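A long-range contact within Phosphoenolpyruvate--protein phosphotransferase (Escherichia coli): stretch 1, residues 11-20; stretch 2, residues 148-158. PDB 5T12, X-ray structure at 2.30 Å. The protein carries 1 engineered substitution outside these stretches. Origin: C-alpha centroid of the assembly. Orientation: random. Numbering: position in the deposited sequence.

Stretch 1, residues 11-20: VAIAEGWQDA
Stretch 2 (148-158) NAWPERFILVA

Two segments at least 132 residues apart at any point of contact meet here as neighbouring parallel β-strands. Stretch 1 is extended from Val11 to about Gln18. Stretch 2 begins as a loop and becomes a strand at Phe154, which runs to Ala158. The strand axes approach to 4.4 Å, and their N-to-C directions differ by 43°. Together the stretches bury 673 Å², both sides summed.

The register pairs Gly16 with Ile155 and Trp17 with Leu156, with CA to CA distances of 4.8 and 5.2 Å. Backbone phi/psi values are -75/142 at Gly16, -139/117 at Trp17, -109/120 at Ile155 and -69/125 at Leu156.

Three backbone hydrogen bonds hold the strands. Ile155 N donates to Glu15 O at 2.9 Å, with an angle of 164° at the hydrogen. Trp17 N donates to Ile155 O at 3.0 Å and 153°. Val157 N donates to Trp17 O at 3.1 Å and 174°. Trp17 and Ile155 thus each use both N and O across the pair, as a parallel ladder requires. The same carbonyls also receive CA-H...O contacts: Phe154 CA to Glu15 O at 3.2 Å, Gly16 CA to Ile155 O at 3.5 Å, and Leu156 CA to Trp17 O at 3.6 Å. Gln18 CA makes a further one to Val157 O at 3.5 Å.

Before the ladder the strands are too far apart for a direct bond, as Glu15 N lies 4.0 Å from Arg153 O. Water 1 fills the gap. It accepts from Glu15 N at 3.1 Å and donates to Arg153 O at 2.4 Å, a short distance. Arg153 NH1 turns back to donate to Glu152 O at 3.3 Å.

Trp17 provides the largest covered area, 152 Å². Its chi1 is -171° (t) and its chi2 is 74°. Its side chain lies on the same sheet face as those of Phe154 and Leu156. Trp150 (chi1 -49°, m; chi2 -73°) turns its edge to the face of the Trp17 six-membered ring. The contact is offset, with planes at 70°, and Trp17 CH2 comes to 3.3 Å from Trp150 CD1. Pro151 CD sits over the same indole, 4.0 Å from the centroid of the five-membered ring, in a CH-pi contact. The edge of Trp17 in turn points to the face of Phe154 (chi1 62°, p; chi2 -90°), with planes at 55°. Electron-rich ring faces thus meet C-H groups. Trp17 NE1 has no hydrogen bond to stretch 2; Ala149 O is 4.0 Å away.

Gly16, Ile155 and Val157 belong to the other face. Gly16 has no side chain, and an ideal CB there would lie 4.0 Å from Val157 CG1. Ile155 (chi1 -65°, m; chi2 170°, t) reaches back to Ala14, where its CG1 lies 3.7 Å from Ala14 CB. Val157 has chi1 -72° (m), and its CG2 packs 3.8 Å from Gln18 CB. These contacts are apolar.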

# COMPACT_ATOMS: atom_id res chain seq x y z
N VAL A 11 18.44 3.11 -0.51
CA VAL A 11 18.82 3.35 0.88
C VAL A 11 17.85 4.36 1.46
O VAL A 11 17.44 5.31 0.78
CB VAL A 11 20.27 3.86 1.01
CG1 VAL A 11 20.66 4.04 2.47
CG2 VAL A 11 21.24 2.90 0.32
N ALA A 12 17.46 4.15 2.72
CA ALA A 12 16.56 5.06 3.40
C ALA A 12 16.81 4.99 4.90
O ALA A 12 17.22 3.96 5.43
CB ALA A 12 15.09 4.74 3.10
N ILE A 13 16.57 6.11 5.58
CA ILE A 13 16.66 6.20 7.03
C ILE A 13 15.42 6.91 7.54
O ILE A 13 15.07 7.99 7.05
CB ILE A 13 17.95 6.92 7.48
CG1 ILE A 13 17.99 7.04 9.01
CG2 ILE A 13 18.08 8.29 6.82
CD1 ILE A 13 19.28 7.60 9.55
N ALA A 14 14.74 6.30 8.50
CA ALA A 14 13.49 6.84 9.02
C ALA A 14 13.08 6.06 10.25
O ALA A 14 13.61 4.99 10.54
CB ALA A 14 12.37 6.80 7.97
N GLU A 15 12.11 6.61 10.97
CA GLU A 15 11.51 5.92 12.11
C GLU A 15 10.71 4.72 11.64
O GLU A 15 10.02 4.77 10.62
CB GLU A 15 10.62 6.89 12.89
CG GLU A 15 9.45 6.25 13.62
CD GLU A 15 8.41 7.26 14.06
OE1 GLU A 15 8.62 8.47 13.81
OE2 GLU A 15 7.38 6.86 14.64
N GLY A 16 10.82 3.61 12.37
CA GLY A 16 10.04 2.43 12.05
C GLY A 16 8.58 2.61 12.46
O GLY A 16 8.27 3.20 13.49
N TRP A 17 7.68 2.09 11.63
CA TRP A 17 6.25 2.22 11.86
C TRP A 17 5.57 0.89 11.54
O TRP A 17 5.61 0.43 10.39
CB TRP A 17 5.65 3.35 11.01
CG TRP A 17 4.23 3.67 11.35
CD1 TRP A 17 3.78 4.33 12.46
CD2 TRP A 17 3.06 3.34 10.58
NE1 TRP A 17 2.41 4.43 12.43
CE2 TRP A 17 1.95 3.83 11.28
CE3 TRP A 17 2.86 2.68 9.37
CZ2 TRP A 17 0.64 3.69 10.81
CZ3 TRP A 17 1.56 2.53 8.90
CH2 TRP A 17 0.47 3.04 9.62
N GLN A 18 4.95 0.29 12.55
CA GLN A 18 4.18 -0.94 12.38
C GLN A 18 2.69 -0.61 12.38
O GLN A 18 2.20 0.05 13.31
CB GLN A 18 4.49 -1.94 13.50
CG GLN A 18 3.64 -3.21 13.43
CD GLN A 18 3.57 -3.94 14.76
OE1 GLN A 18 3.69 -3.33 15.82
NE2 GLN A 18 3.36 -5.25 14.71
N ASP A 19 1.99 -1.06 11.35
CA ASP A 19 0.54 -0.90 11.27
C ASP A 19 -0.10 -2.23 11.68
O ASP A 19 -0.48 -3.06 10.85
CB ASP A 19 0.11 -0.48 9.88
CG ASP A 19 -1.39 -0.30 9.76
OD1 ASP A 19 -2.02 0.15 10.74
OD2 ASP A 19 -1.95 -0.63 8.69
N ALA A 20 -0.22 -2.42 12.99
CA ALA A 20 -0.84 -3.62 13.55
C ALA A 20 -2.35 -3.52 13.64
O ALA A 20 -2.96 -4.26 14.43
CB ALA A 20 -0.24 -3.93 14.93
N ASN A 148 -3.78 11.46 9.61
CA ASN A 148 -2.34 11.63 9.48
C ASN A 148 -1.60 10.99 10.64
O ASN A 148 -0.62 11.53 11.15
CB ASN A 148 -1.98 13.12 9.37
CG ASN A 148 -2.30 13.89 10.64
OD1 ASN A 148 -1.40 14.41 11.30
ND2 ASN A 148 -3.58 13.98 10.98
N ALA A 149 -2.07 9.81 11.06
CA ALA A 149 -1.44 9.06 12.14
C ALA A 149 -0.05 8.56 11.77
O ALA A 149 0.61 7.96 12.63
CB ALA A 149 -2.32 7.88 12.55
N TRP A 150 0.40 8.78 10.54
CA TRP A 150 1.73 8.36 10.11
C TRP A 150 2.77 9.40 10.52
O TRP A 150 2.46 10.58 10.66
CB TRP A 150 1.76 8.18 8.60
CG TRP A 150 0.65 7.35 8.05
CD1 TRP A 150 0.50 6.00 8.16
CD2 TRP A 150 -0.47 7.81 7.29
NE1 TRP A 150 -0.64 5.59 7.52
CE2 TRP A 150 -1.26 6.69 6.98
CE3 TRP A 150 -0.89 9.07 6.84
CZ2 TRP A 150 -2.44 6.78 6.24
CZ3 TRP A 150 -2.06 9.16 6.11
CH2 TRP A 150 -2.82 8.03 5.81
N PRO A 151 4.01 8.97 10.74
CA PRO A 151 5.10 9.93 10.92
C PRO A 151 5.34 10.72 9.64
O PRO A 151 4.83 10.39 8.57
CB PRO A 151 6.31 9.06 11.27
CG PRO A 151 5.72 7.74 11.71
CD PRO A 151 4.47 7.58 10.91
N GLU A 152 6.14 11.78 9.76
CA GLU A 152 6.47 12.59 8.58
C GLU A 152 7.18 11.75 7.53
O GLU A 152 6.89 11.85 6.34
CB GLU A 152 7.32 13.79 8.99
CG GLU A 152 7.44 14.85 7.91
CD GLU A 152 8.27 16.03 8.36
OE1 GLU A 152 9.47 15.84 8.67
OE2 GLU A 152 7.73 17.16 8.41
N ARG A 153 8.12 10.91 7.96
CA ARG A 153 8.74 9.88 7.14
C ARG A 153 8.85 8.63 7.98
O ARG A 153 9.15 8.71 9.18
CB ARG A 153 10.12 10.30 6.63
CG ARG A 153 10.12 11.51 5.71
CD ARG A 153 9.44 11.21 4.39
NE ARG A 153 9.80 12.18 3.36
CZ ARG A 153 9.17 13.34 3.17
NH1 ARG A 153 8.14 13.67 3.93
NH2 ARG A 153 9.57 14.16 2.21
N PHE A 154 8.61 7.47 7.37
CA PHE A 154 8.68 6.23 8.13
C PHE A 154 9.10 5.08 7.23
O PHE A 154 8.97 5.14 6.00
CB PHE A 154 7.35 5.90 8.83
CG PHE A 154 6.20 5.68 7.89
CD1 PHE A 154 5.40 6.74 7.50
CD2 PHE A 154 5.90 4.41 7.41
CE1 PHE A 154 4.33 6.54 6.64
CE2 PHE A 154 4.84 4.21 6.55
CZ PHE A 154 4.05 5.27 6.17
N ILE A 155 9.61 4.02 7.86
CA ILE A 155 9.91 2.76 7.21
C ILE A 155 8.89 1.74 7.70
O ILE A 155 8.80 1.48 8.91
CB ILE A 155 11.34 2.29 7.51
CG1 ILE A 155 12.36 3.26 6.91
CG2 ILE A 155 11.56 0.88 6.98
CD1 ILE A 155 13.78 3.02 7.36
N LEU A 156 8.13 1.17 6.77
CA LEU A 156 7.12 0.19 7.14
C LEU A 156 7.79 -1.09 7.63
O LEU A 156 8.62 -1.67 6.93
CB LEU A 156 6.21 -0.11 5.95
CG LEU A 156 5.21 -1.26 6.13
CD1 LEU A 156 4.20 -0.93 7.23
CD2 LEU A 156 4.51 -1.58 4.83
N VAL A 157 7.43 -1.52 8.83
CA VAL A 157 7.85 -2.80 9.38
C VAL A 157 6.62 -3.68 9.54
O VAL A 157 5.60 -3.23 10.09
CB VAL A 157 8.61 -2.64 10.71
CG1 VAL A 157 9.98 -2.04 10.47
CG2 VAL A 157 7.82 -1.77 11.68
N ALA A 158 6.70 -4.91 9.06
CA ALA A 158 5.55 -5.80 9.08
C ALA A 158 6.03 -7.23 8.91
O ALA A 158 7.16 -7.49 8.49
CB ALA A 158 4.54 -5.44 7.99
O HOH W 1 11.25 9.45 10.19